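Local atomic coordinates of ribonuclease J (Methanolobus psychrophilus R15, PDB entry 5HAB), a protein that is an archaeal exoribonuclease of the metallo-beta-lactamase/beta-CASP family and probably trims RNA hydrolytically from its 5' end. Residues 222-227 and 427-432; 179-184 and 192-197; 29-34 and 87-92. The protein carries 1 engineered substitution. One frame throughout, in Å; residues are numbered along the deposited sequence.

Contact 1. Residues 222-227 and 427-432; sequences VIALIT and HVIPAH
Leu225 and Ile429 lie at the middle of a parallel pairing in which main-chain bonds pass back and forth between 222-227 and 427-432. Leu225 N donates to His427 O at 2.8 Å, and Leu225 O accepts from Ile429 N at 2.8 Å. One step further, Thr227 N gives its hydrogen to Ile429 O across 3.1 Å. Ala431 N then reaches Thr227 O at 2.8 Å in a more bent bond (139° at the hydrogen). At the other end, where the chain turns a corner at Ile223, the bond from His427 N to Ile223 O is weak. That same carbonyl oxygen meets the imidazole of His427 at its edge, in the ring plane. CA-H groups of Ala224, Val428, Ile226 and Pro430 also point at opposing carbonyl oxygens.

Apolar contacts lie on both faces. Ile226 has CG2 anti to the backbone N and CG1 beside it (chi1 -64°), which sends the CG2 branch to Ala431 CB at 3.8 Å and lays CG1 against Ile429 CB. Ile429 CD1 leans back to Ala224 CB, 4.1 Å away. On the face with Leu225, Val428, Thr227 and Pro430, the contact is looser, Leu225 CD2 lying 4.3 Å from Val428 CG1; there helices 413-423 and 435-447 cover the strands.

Polar ends turn elsewhere: Thr227 OG1 bonds to Ala194 O, and His427 ND1 to His457. The pairing returns the chain to the metallo-beta-lactamase sheet after the beta-CASP insertion. Because main-chain bonds fix the register, His432, just past the strand, is set beside His109 and Asp196, consistent with a place at the active site of this superfamily.

Contact 2. Residues 179-184 and 192-197; sequences TVFVAI and VYACDF
Val182 and Tyr193 form an antiparallel hydrogen-bonded pair: Val182 N donates to Tyr193 O at 3.0 Å, and Tyr193 N to Val182 O at 2.9 Å. The pair belongs to the hairpin of strands 179-186 and 189-194. Beyond Ala194 the second segment leaves the sheet, and a water spans the widening gap, accepting from Cys195 N at 2.9 Å and donating to Val180 O.

On the face with Tyr193, the packing is close. Val182 CG1, held between the backbone N and the carbonyl carbon (chi1 48°), comes within 3.5 Å of Tyr193 CB and lies 3.8 Å from Tyr193 CD1.

The opposite face is aromatic. Ala194 CB sits over the centre of the Phe181 ring, 3.5 Å from its centroid, a CH-pi contact. The edge of Phe181 points into a face of Phe197 in a T-shaped pair, with ring planes at 88° and Phe181 CE1 3.4 Å from Phe197 CG. With CG anti to the carbonyl carbon, the Phe181 ring swings from its strand far enough to reach both partners. Toward the hairpin turn Ala183 CB and Val192 CG2 meet more loosely; at the other end of the strand Thr179 CG2 rests on Asp196 O.

Asp196 OD2 bonds to His104, and the same residue packs against a phosphate of the bound RNA. Where the strand bonds give out, the water and the Phe181-Phe197 pair therefore link the end of the strand to residues 195-197, the part of the hairpin's exit that meets the substrate.

Contact 3. Residues 29-34 and 87-92; sequences IAVGGY and DTIMNE
Asp87 and Met90, both in touch with Val31, are joined to each other by the bond from Met90 N to Asp87 O, 2.9 Å long. It is the first of three such bonds; Asn91 N to Thr88 O (3.0 Å) and Glu92 N to Ile89 O (2.9 Å) follow, each spanning three residues, so the chain winds as a short 3-10 segment. No hydrogen bond crosses to 29-34, and the two pieces meet by van der Waals packing, mostly of hydrocarbon, with one sulfur.

Ile89 contributes the central side chain. Its CG1 is flanked by both main-chain neighbours of CA (chi1 68°), and the CD1 methyl beyond it reaches the strand. There it lies 3.6 Å from Ile29 CG2, the two side chains running antiparallel alongside one another, and 4.2 Å from Val31 CG2.

The strand is 24-32 of the metallo-beta-lactamase domain, next to strand 41-46, and it ends in a classic beta bulge in which Val31 and Gly32 both face Met41. The 3-10 segment belongs to the connection between helix 75-81 and strand 96-102 of the same sheet, and it lies across the side of the strand that carries Ile29 and Val31.

Val31 spreads its two methyls over three residues. CG1 rests on Asp87 CA at 3.8 Å, whereas CG2, besides meeting Ile89, approaches Met90 SD at 4.3 Å. Met90 is folded back on itself, which brings the sulfur toward the strand although the side chain does not start out in that direction. The carboxylate of Asp87 turns away from Val31, and OD2 bonds to the hydroxyl of Tyr120, a residue that also packs against Met90.

In the fold
Contacts 1 and 2 belong to the same sheet, where strands 189-194 and 222-228 are neighbours, joined by probable bonds from Ile226 N to Val192 O and from Ala194 N to Ile226 O. Both are buried, but contact 1 is held chiefly by parallel main-chain bonds, contact 2 by two antiparallel ones plus a water and aromatic packing. Both run out toward the bound RNA, where His432 packs against Tyr193 and Asp196. Contact 3 packs a partly exposed 3-10 segment on a buried strand of the other mixed sheet, farther from the RNA; packing alone, without a hydrogen bond, joins the two. Tyr34 connects the sheets by packing on Ala431, Ile226 and Ile429 of contact 1.

Contact 1. Residues 222-227 and 427-432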
loop_
_atom_site.group_PDB
_atom_site.type_symbol
_atom_site.label_atom_id
_atom_site.label_comp_id
_atom_site.label_asym_id
_atom_site.label_seq_id
_atom_site.Cartn_x
_atom_site.Cartn_y
_atom_site.Cartn_z
ATOM N N VAL B 222 36.862 -0.544 18.365
ATOM C CA VAL B 222 35.584 -1.198 18.613
ATOM C C VAL B 222 35.571 -2.541 17.903
ATOM O O VAL B 222 35.678 -2.611 16.680
ATOM C CB VAL B 222 34.400 -0.319 18.172
ATOM C CG1 VAL B 222 33.085 -1.049 18.388
ATOM C CG2 VAL B 222 34.400 0.987 18.944
ATOM N N ILE B 223 35.459 -3.607 18.688
ATOM C CA ILE B 223 35.413 -4.972 18.180
ATOM C C ILE B 223 34.109 -5.239 17.435
ATOM O O ILE B 223 34.103 -5.817 16.346
ATOM C CB ILE B 223 35.580 -5.990 19.330
ATOM C CG1 ILE B 223 36.900 -5.763 20.067
ATOM C CG2 ILE B 223 35.482 -7.413 18.804
ATOM C CD1 ILE B 223 37.055 -6.607 21.315
ATOM N N ALA B 224 33.003 -4.818 18.034
ATOM C CA ALA B 224 31.688 -5.134 17.502
ATOM C C ALA B 224 30.677 -4.065 17.882
ATOM O O ALA B 224 30.713 -3.509 18.981
ATOM C CB ALA B 224 31.224 -6.502 17.997
ATOM N N LEU B 225 29.794 -3.762 16.941
ATOM C CA LEU B 225 28.676 -2.870 17.187
ATOM C C LEU B 225 27.383 -3.659 17.053
ATOM O O LEU B 225 27.148 -4.315 16.034
ATOM C CB LEU B 225 28.694 -1.686 16.211
ATOM C CG LEU B 225 27.437 -0.812 16.162
ATOM C CD1 LEU B 225 27.179 -0.150 17.504
ATOM C CD2 LEU B 225 27.540 0.241 15.063
ATOM N N ILE B 226 26.576 -3.631 18.107
ATOM C CA ILE B 226 25.217 -4.138 18.045
ATOM C C ILE B 226 24.336 -2.912 17.968
ATOM O O ILE B 226 24.351 -2.080 18.873
ATOM C CB ILE B 226 24.854 -5.014 19.256
ATOM C CG1 ILE B 226 25.724 -6.273 19.300
ATOM C CG2 ILE B 226 23.359 -5.352 19.256
ATOM C CD1 ILE B 226 26.947 -6.146 20.186
ATOM N N THR B 227 23.586 -2.776 16.883
ATOM C CA THR B 227 22.782 -1.576 16.701
ATOM C C THR B 227 21.443 -1.952 16.077
ATOM O O THR B 227 21.323 -2.971 15.399
ATOM C CB THR B 227 23.526 -0.517 15.848
ATOM O OG1 THR B 227 22.813 0.723 15.881
ATOM C CG2 THR B 227 23.690 -0.971 14.406
ATOM N N HIS B 427 33.183 -5.391 13.535
ATOM C CA HIS B 427 32.054 -6.253 13.218
ATOM C C HIS B 427 30.759 -5.519 13.536
ATOM O O HIS B 427 30.686 -4.791 14.524
ATOM C CB HIS B 427 32.112 -7.564 14.010
ATOM C CG HIS B 427 33.318 -8.401 13.716
ATOM N ND1 HIS B 427 33.340 -9.349 12.716
ATOM C CD2 HIS B 427 34.536 -8.447 14.306
ATOM C CE1 HIS B 427 34.524 -9.936 12.694
ATOM N NE2 HIS B 427 35.269 -9.407 13.648
ATOM N N VAL B 428 29.734 -5.720 12.711
ATOM C CA VAL B 428 28.437 -5.100 12.961
ATOM C C VAL B 428 27.351 -6.159 13.022
ATOM O O VAL B 428 27.335 -7.094 12.222
ATOM C CB VAL B 428 28.086 -4.050 11.896
ATOM C CG1 VAL B 428 26.964 -3.152 12.405
ATOM C CG2 VAL B 428 29.297 -3.231 11.536
ATOM N N ILE B 429 26.445 -6.007 13.982
ATOM C CA ILE B 429 25.336 -6.935 14.149
ATOM C C ILE B 429 24.051 -6.134 14.285
ATOM O O ILE B 429 23.889 -5.386 15.251
ATOM C CB ILE B 429 25.538 -7.857 15.374
ATOM C CG1 ILE B 429 26.843 -8.651 15.256
ATOM C CG2 ILE B 429 24.319 -8.775 15.573
ATOM C CD1 ILE B 429 28.050 -7.958 15.870
ATOM N N PRO B 430 23.131 -6.284 13.323
ATOM C CA PRO B 430 21.849 -5.593 13.480
ATOM C C PRO B 430 20.929 -6.302 14.461
ATOM O O PRO B 430 20.930 -7.527 14.541
ATOM C CB PRO B 430 21.264 -5.604 12.059
ATOM C CG PRO B 430 21.895 -6.787 11.400
ATOM C CD PRO B 430 23.288 -6.871 11.979
ATOM N N ALA B 431 20.147 -5.520 15.194
ATOM C CA ALA B 431 19.269 -6.039 16.236
ATOM C C ALA B 431 17.973 -5.229 16.273
ATOM O O ALA B 431 17.790 -4.320 15.462
ATOM C CB ALA B 431 19.967 -5.987 17.581
ATOM N N HIS B 432 17.093 -5.544 17.221
ATOM C CA HIS B 432 15.842 -4.799 17.413
ATOM C C HIS B 432 14.993 -4.737 16.149
ATOM O O HIS B 432 14.610 -3.654 15.709
ATOM C CB HIS B 432 16.117 -3.364 17.886
ATOM C CG HIS B 432 16.417 -3.244 19.348
ATOM N ND1 HIS B 432 17.248 -4.117 20.016
ATOM C CD2 HIS B 432 15.995 -2.345 20.270
ATOM C CE1 HIS B 432 17.324 -3.764 21.288
ATOM N NE2 HIS B 432 16.576 -2.689 21.467
#

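Contact 2. Residues 179-184 and 192-197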
loop_
_atom_site.group_PDB
_atom_site.type_symbol
_atom_site.label_atom_id
_atom_site.label_comp_id
_atom_site.label_asym_id
_atom_site.label_seq_id
_atom_site.Cartn_x
_atom_site.Cartn_y
_atom_site.Cartn_z
ATOM N N THR B 179 18.527 7.801 28.045
ATOM C CA THR B 179 18.882 6.614 27.268
ATOM C C THR B 179 20.381 6.618 26.955
ATOM O O THR B 179 20.966 7.676 26.685
ATOM C CB THR B 179 18.067 6.532 25.957
ATOM O OG1 THR B 179 16.668 6.465 26.266
ATOM C CG2 THR B 179 18.447 5.296 25.160
ATOM N N VAL B 180 21.008 5.443 27.008
ATOM C CA VAL B 180 22.452 5.354 26.792
ATOM C C VAL B 180 22.861 4.282 25.770
ATOM O O VAL B 180 22.209 3.243 25.637
ATOM C CB VAL B 180 23.179 5.099 28.134
ATOM C CG1 VAL B 180 22.973 6.269 29.086
ATOM C CG2 VAL B 180 22.701 3.796 28.776
ATOM N N PHE B 181 23.937 4.558 25.035
ATOM C CA PHE B 181 24.743 3.512 24.422
ATOM C C PHE B 181 25.527 2.863 25.548
ATOM O O PHE B 181 25.933 3.548 26.497
ATOM C CB PHE B 181 25.732 4.055 23.379
ATOM C CG PHE B 181 25.097 4.646 22.144
ATOM C CD1 PHE B 181 23.734 4.590 21.935
ATOM C CD2 PHE B 181 25.894 5.241 21.176
ATOM C CE1 PHE B 181 23.176 5.135 20.797
ATOM C CE2 PHE B 181 25.342 5.783 20.036
ATOM C CZ PHE B 181 23.981 5.731 19.845
ATOM N N VAL B 182 25.790 1.566 25.443
ATOM C CA VAL B 182 26.668 0.951 26.434
ATOM C C VAL B 182 27.903 0.377 25.752
ATOM O O VAL B 182 27.804 -0.338 24.758
ATOM C CB VAL B 182 25.921 -0.122 27.277
ATOM C CG1 VAL B 182 25.140 -1.066 26.397
ATOM C CG2 VAL B 182 26.901 -0.903 28.141
ATOM N N ALA B 183 29.071 0.742 26.277
ATOM C CA ALA B 183 30.345 0.213 25.802
ATOM C C ALA B 183 30.945 -0.734 26.838
ATOM O O ALA B 183 31.198 -0.350 27.979
ATOM C CB ALA B 183 31.318 1.342 25.487
ATOM N N ILE B 184 31.150 -1.979 26.431
ATOM C CA ILE B 184 31.791 -2.980 27.263
ATOM C C ILE B 184 33.270 -3.041 26.902
ATOM O O ILE B 184 33.645 -3.541 25.845
ATOM C CB ILE B 184 31.106 -4.346 27.108
ATOM C CG1 ILE B 184 29.647 -4.244 27.547
ATOM C CG2 ILE B 184 31.840 -5.413 27.905
ATOM C CD1 ILE B 184 28.859 -5.495 27.328
ATOM N N VAL B 192 30.222 -2.248 21.551
ATOM C CA VAL B 192 29.260 -1.165 21.699
ATOM C C VAL B 192 27.863 -1.641 21.331
ATOM O O VAL B 192 27.664 -2.350 20.347
ATOM C CB VAL B 192 29.663 0.061 20.861
ATOM C CG1 VAL B 192 28.639 1.168 21.006
ATOM C CG2 VAL B 192 31.031 0.558 21.295
ATOM N N TYR B 193 26.910 -1.258 22.169
ATOM C CA TYR B 193 25.509 -1.578 22.006
ATOM C C TYR B 193 24.746 -0.263 21.902
ATOM O O TYR B 193 24.764 0.561 22.831
ATOM C CB TYR B 193 25.036 -2.435 23.184
ATOM C CG TYR B 193 23.569 -2.811 23.238
ATOM C CD1 TYR B 193 22.617 -1.914 23.705
ATOM C CD2 TYR B 193 23.145 -4.085 22.878
ATOM C CE1 TYR B 193 21.276 -2.263 23.787
ATOM C CE2 TYR B 193 21.809 -4.445 22.957
ATOM C CZ TYR B 193 20.881 -3.528 23.414
ATOM O OH TYR B 193 19.552 -3.874 23.502
ATOM N N ALA B 194 24.092 -0.073 20.758
ATOM C CA ALA B 194 23.394 1.167 20.449
ATOM C C ALA B 194 22.023 0.855 19.864
ATOM O O ALA B 194 21.827 0.885 18.650
ATOM C CB ALA B 194 24.205 2.004 19.481
ATOM N N CYS B 195 21.073 0.571 20.747
ATOM C CA CYS B 195 19.739 0.162 20.336
ATOM C C CYS B 195 18.686 1.054 20.993
ATOM O O CYS B 195 18.871 1.515 22.119
ATOM C CB CYS B 195 19.509 -1.304 20.695
ATOM S SG CYS B 195 20.692 -2.449 19.940
ATOM N N ASP B 196 17.584 1.279 20.283
ATOM C CA ASP B 196 16.563 2.254 20.681
ATOM C C ASP B 196 17.184 3.629 20.863
ATOM O O ASP B 196 17.179 4.193 21.956
ATOM C CB ASP B 196 15.852 1.824 21.961
ATOM C CG ASP B 196 14.682 0.909 21.693
ATOM O OD1 ASP B 196 14.535 0.443 20.547
ATOM O OD2 ASP B 196 13.900 0.664 22.630
ATOM N N PHE B 197 17.708 4.173 19.774
ATOM C CA PHE B 197 18.354 5.467 19.832
ATOM C C PHE B 197 18.087 6.309 18.604
ATOM O O PHE B 197 17.600 5.833 17.579
ATOM C CB PHE B 197 19.858 5.308 19.981
ATOM C CG PHE B 197 20.568 5.112 18.675
ATOM C CD1 PHE B 197 20.614 3.861 18.085
ATOM C CD2 PHE B 197 21.180 6.180 18.029
ATOM C CE1 PHE B 197 21.261 3.676 16.881
ATOM C CE2 PHE B 197 21.824 5.998 16.825
ATOM C CZ PHE B 197 21.864 4.746 16.251
HETATM O O HOH W 1 21.532 1.510 23.471
#

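Contact 3. Residues 29-34 and 87-92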
loop_
_atom_site.group_PDB
_atom_site.type_symbol
_atom_site.label_atom_id
_atom_site.label_comp_id
_atom_site.label_asym_id
_atom_site.label_seq_id
_atom_site.Cartn_x
_atom_site.Cartn_y
_atom_site.Cartn_z
ATOM N N ILE B 29 25.464 -12.968 21.784
ATOM C CA ILE B 29 24.345 -13.899 21.850
ATOM C C ILE B 29 23.029 -13.159 21.657
ATOM O O ILE B 29 22.689 -12.258 22.425
ATOM C CB ILE B 29 24.340 -14.686 23.175
ATOM C CG1 ILE B 29 25.660 -15.444 23.357
ATOM C CG2 ILE B 29 23.179 -15.663 23.201
ATOM C CD1 ILE B 29 26.699 -14.693 24.162
ATOM N N ALA B 30 22.300 -13.541 20.613
ATOM C CA ALA B 30 20.988 -12.977 20.334
ATOM C C ALA B 30 19.914 -13.781 21.060
ATOM O O ALA B 30 19.707 -14.953 20.751
ATOM C CB ALA B 30 20.731 -12.967 18.828
ATOM N N VAL B 31 19.228 -13.167 22.020
ATOM C CA VAL B 31 18.272 -13.924 22.818
ATOM C C VAL B 31 16.846 -13.638 22.371
ATOM O O VAL B 31 16.072 -14.557 22.097
ATOM C CB VAL B 31 18.442 -13.635 24.314
ATOM C CG1 VAL B 31 17.537 -14.544 25.124
ATOM C CG2 VAL B 31 19.892 -13.841 24.709
ATOM N N GLY B 32 16.500 -12.362 22.310
ATOM C CA GLY B 32 15.195 -11.955 21.830
ATOM C C GLY B 32 15.293 -10.634 21.100
ATOM O O GLY B 32 16.246 -9.882 21.302
ATOM N N GLY B 33 14.314 -10.346 20.249
ATOM C CA GLY B 33 14.298 -9.089 19.524
ATOM C C GLY B 33 15.138 -9.052 18.262
ATOM O O GLY B 33 15.325 -7.994 17.669
ATOM N N TYR B 34 15.645 -10.210 17.851
ATOM C CA TYR B 34 16.387 -10.313 16.600
ATOM C C TYR B 34 15.502 -10.884 15.486
ATOM O O TYR B 34 15.828 -10.759 14.310
ATOM C CB TYR B 34 17.645 -11.163 16.794
ATOM C CG TYR B 34 18.711 -10.460 17.605
ATOM C CD1 TYR B 34 18.576 -10.297 18.980
ATOM C CD2 TYR B 34 19.849 -9.955 16.995
ATOM C CE1 TYR B 34 19.545 -9.652 19.720
ATOM C CE2 TYR B 34 20.825 -9.308 17.726
ATOM C CZ TYR B 34 20.666 -9.158 19.088
ATOM O OH TYR B 34 21.639 -8.513 19.815
ATOM N N ASP B 87 15.251 -17.092 27.254
ATOM C CA ASP B 87 16.595 -17.065 27.809
ATOM C C ASP B 87 17.061 -18.426 28.334
ATOM O O ASP B 87 18.120 -18.520 28.949
ATOM C CB ASP B 87 16.682 -16.015 28.917
ATOM C CG ASP B 87 15.907 -16.403 30.153
ATOM O OD1 ASP B 87 14.976 -17.232 30.052
ATOM O OD2 ASP B 87 16.231 -15.868 31.231
ATOM N N THR B 88 16.282 -19.475 28.089
ATOM C CA THR B 88 16.697 -20.819 28.485
ATOM C C THR B 88 17.986 -21.209 27.758
ATOM O O THR B 88 18.804 -21.970 28.285
ATOM C CB THR B 88 15.602 -21.872 28.196
ATOM O OG1 THR B 88 15.372 -21.957 26.785
ATOM C CG2 THR B 88 14.303 -21.504 28.900
ATOM N N ILE B 89 18.185 -20.638 26.571
ATOM C CA ILE B 89 19.404 -20.857 25.795
ATOM C C ILE B 89 20.647 -20.453 26.578
ATOM O O ILE B 89 21.754 -20.845 26.222
ATOM C CB ILE B 89 19.387 -20.095 24.463
ATOM C CG1 ILE B 89 19.464 -18.589 24.726
ATOM C CG2 ILE B 89 18.154 -20.465 23.648
ATOM C CD1 ILE B 89 20.389 -17.864 23.797
ATOM N N MET B 90 20.478 -19.640 27.619
ATOM C CA MET B 90 21.630 -19.189 28.388
ATOM C C MET B 90 22.298 -20.358 29.099
ATOM O O MET B 90 23.440 -20.245 29.546
ATOM C CB MET B 90 21.231 -18.110 29.404
ATOM C CG MET B 90 20.763 -16.806 28.769
ATOM S SD MET B 90 22.026 -16.022 27.741
ATOM C CE MET B 90 23.240 -15.559 28.977
ATOM N N ASN B 91 21.601 -21.490 29.176
ATOM C CA ASN B 91 22.194 -22.689 29.763
ATOM C C ASN B 91 23.205 -23.357 28.827
ATOM O O ASN B 91 24.011 -24.174 29.269
ATOM C CB ASN B 91 21.104 -23.686 30.144
ATOM C CG ASN B 91 20.163 -23.137 31.191
ATOM O OD1 ASN B 91 20.586 -22.445 32.119
ATOM N ND2 ASN B 91 18.877 -23.431 31.044
ATOM N N GLU B 92 23.167 -23.010 27.543
ATOM C CA GLU B 92 24.135 -23.545 26.582
ATOM C C GLU B 92 25.254 -22.526 26.291
ATOM O O GLU B 92 26.155 -22.792 25.493
ATOM C CB GLU B 92 23.424 -23.976 25.281
ATOM C CG GLU B 92 24.165 -25.058 24.467
ATOM C CD GLU B 92 23.407 -25.513 23.216
ATOM O OE1 GLU B 92 24.059 -25.838 22.195
ATOM O OE2 GLU B 92 22.159 -25.560 23.257
#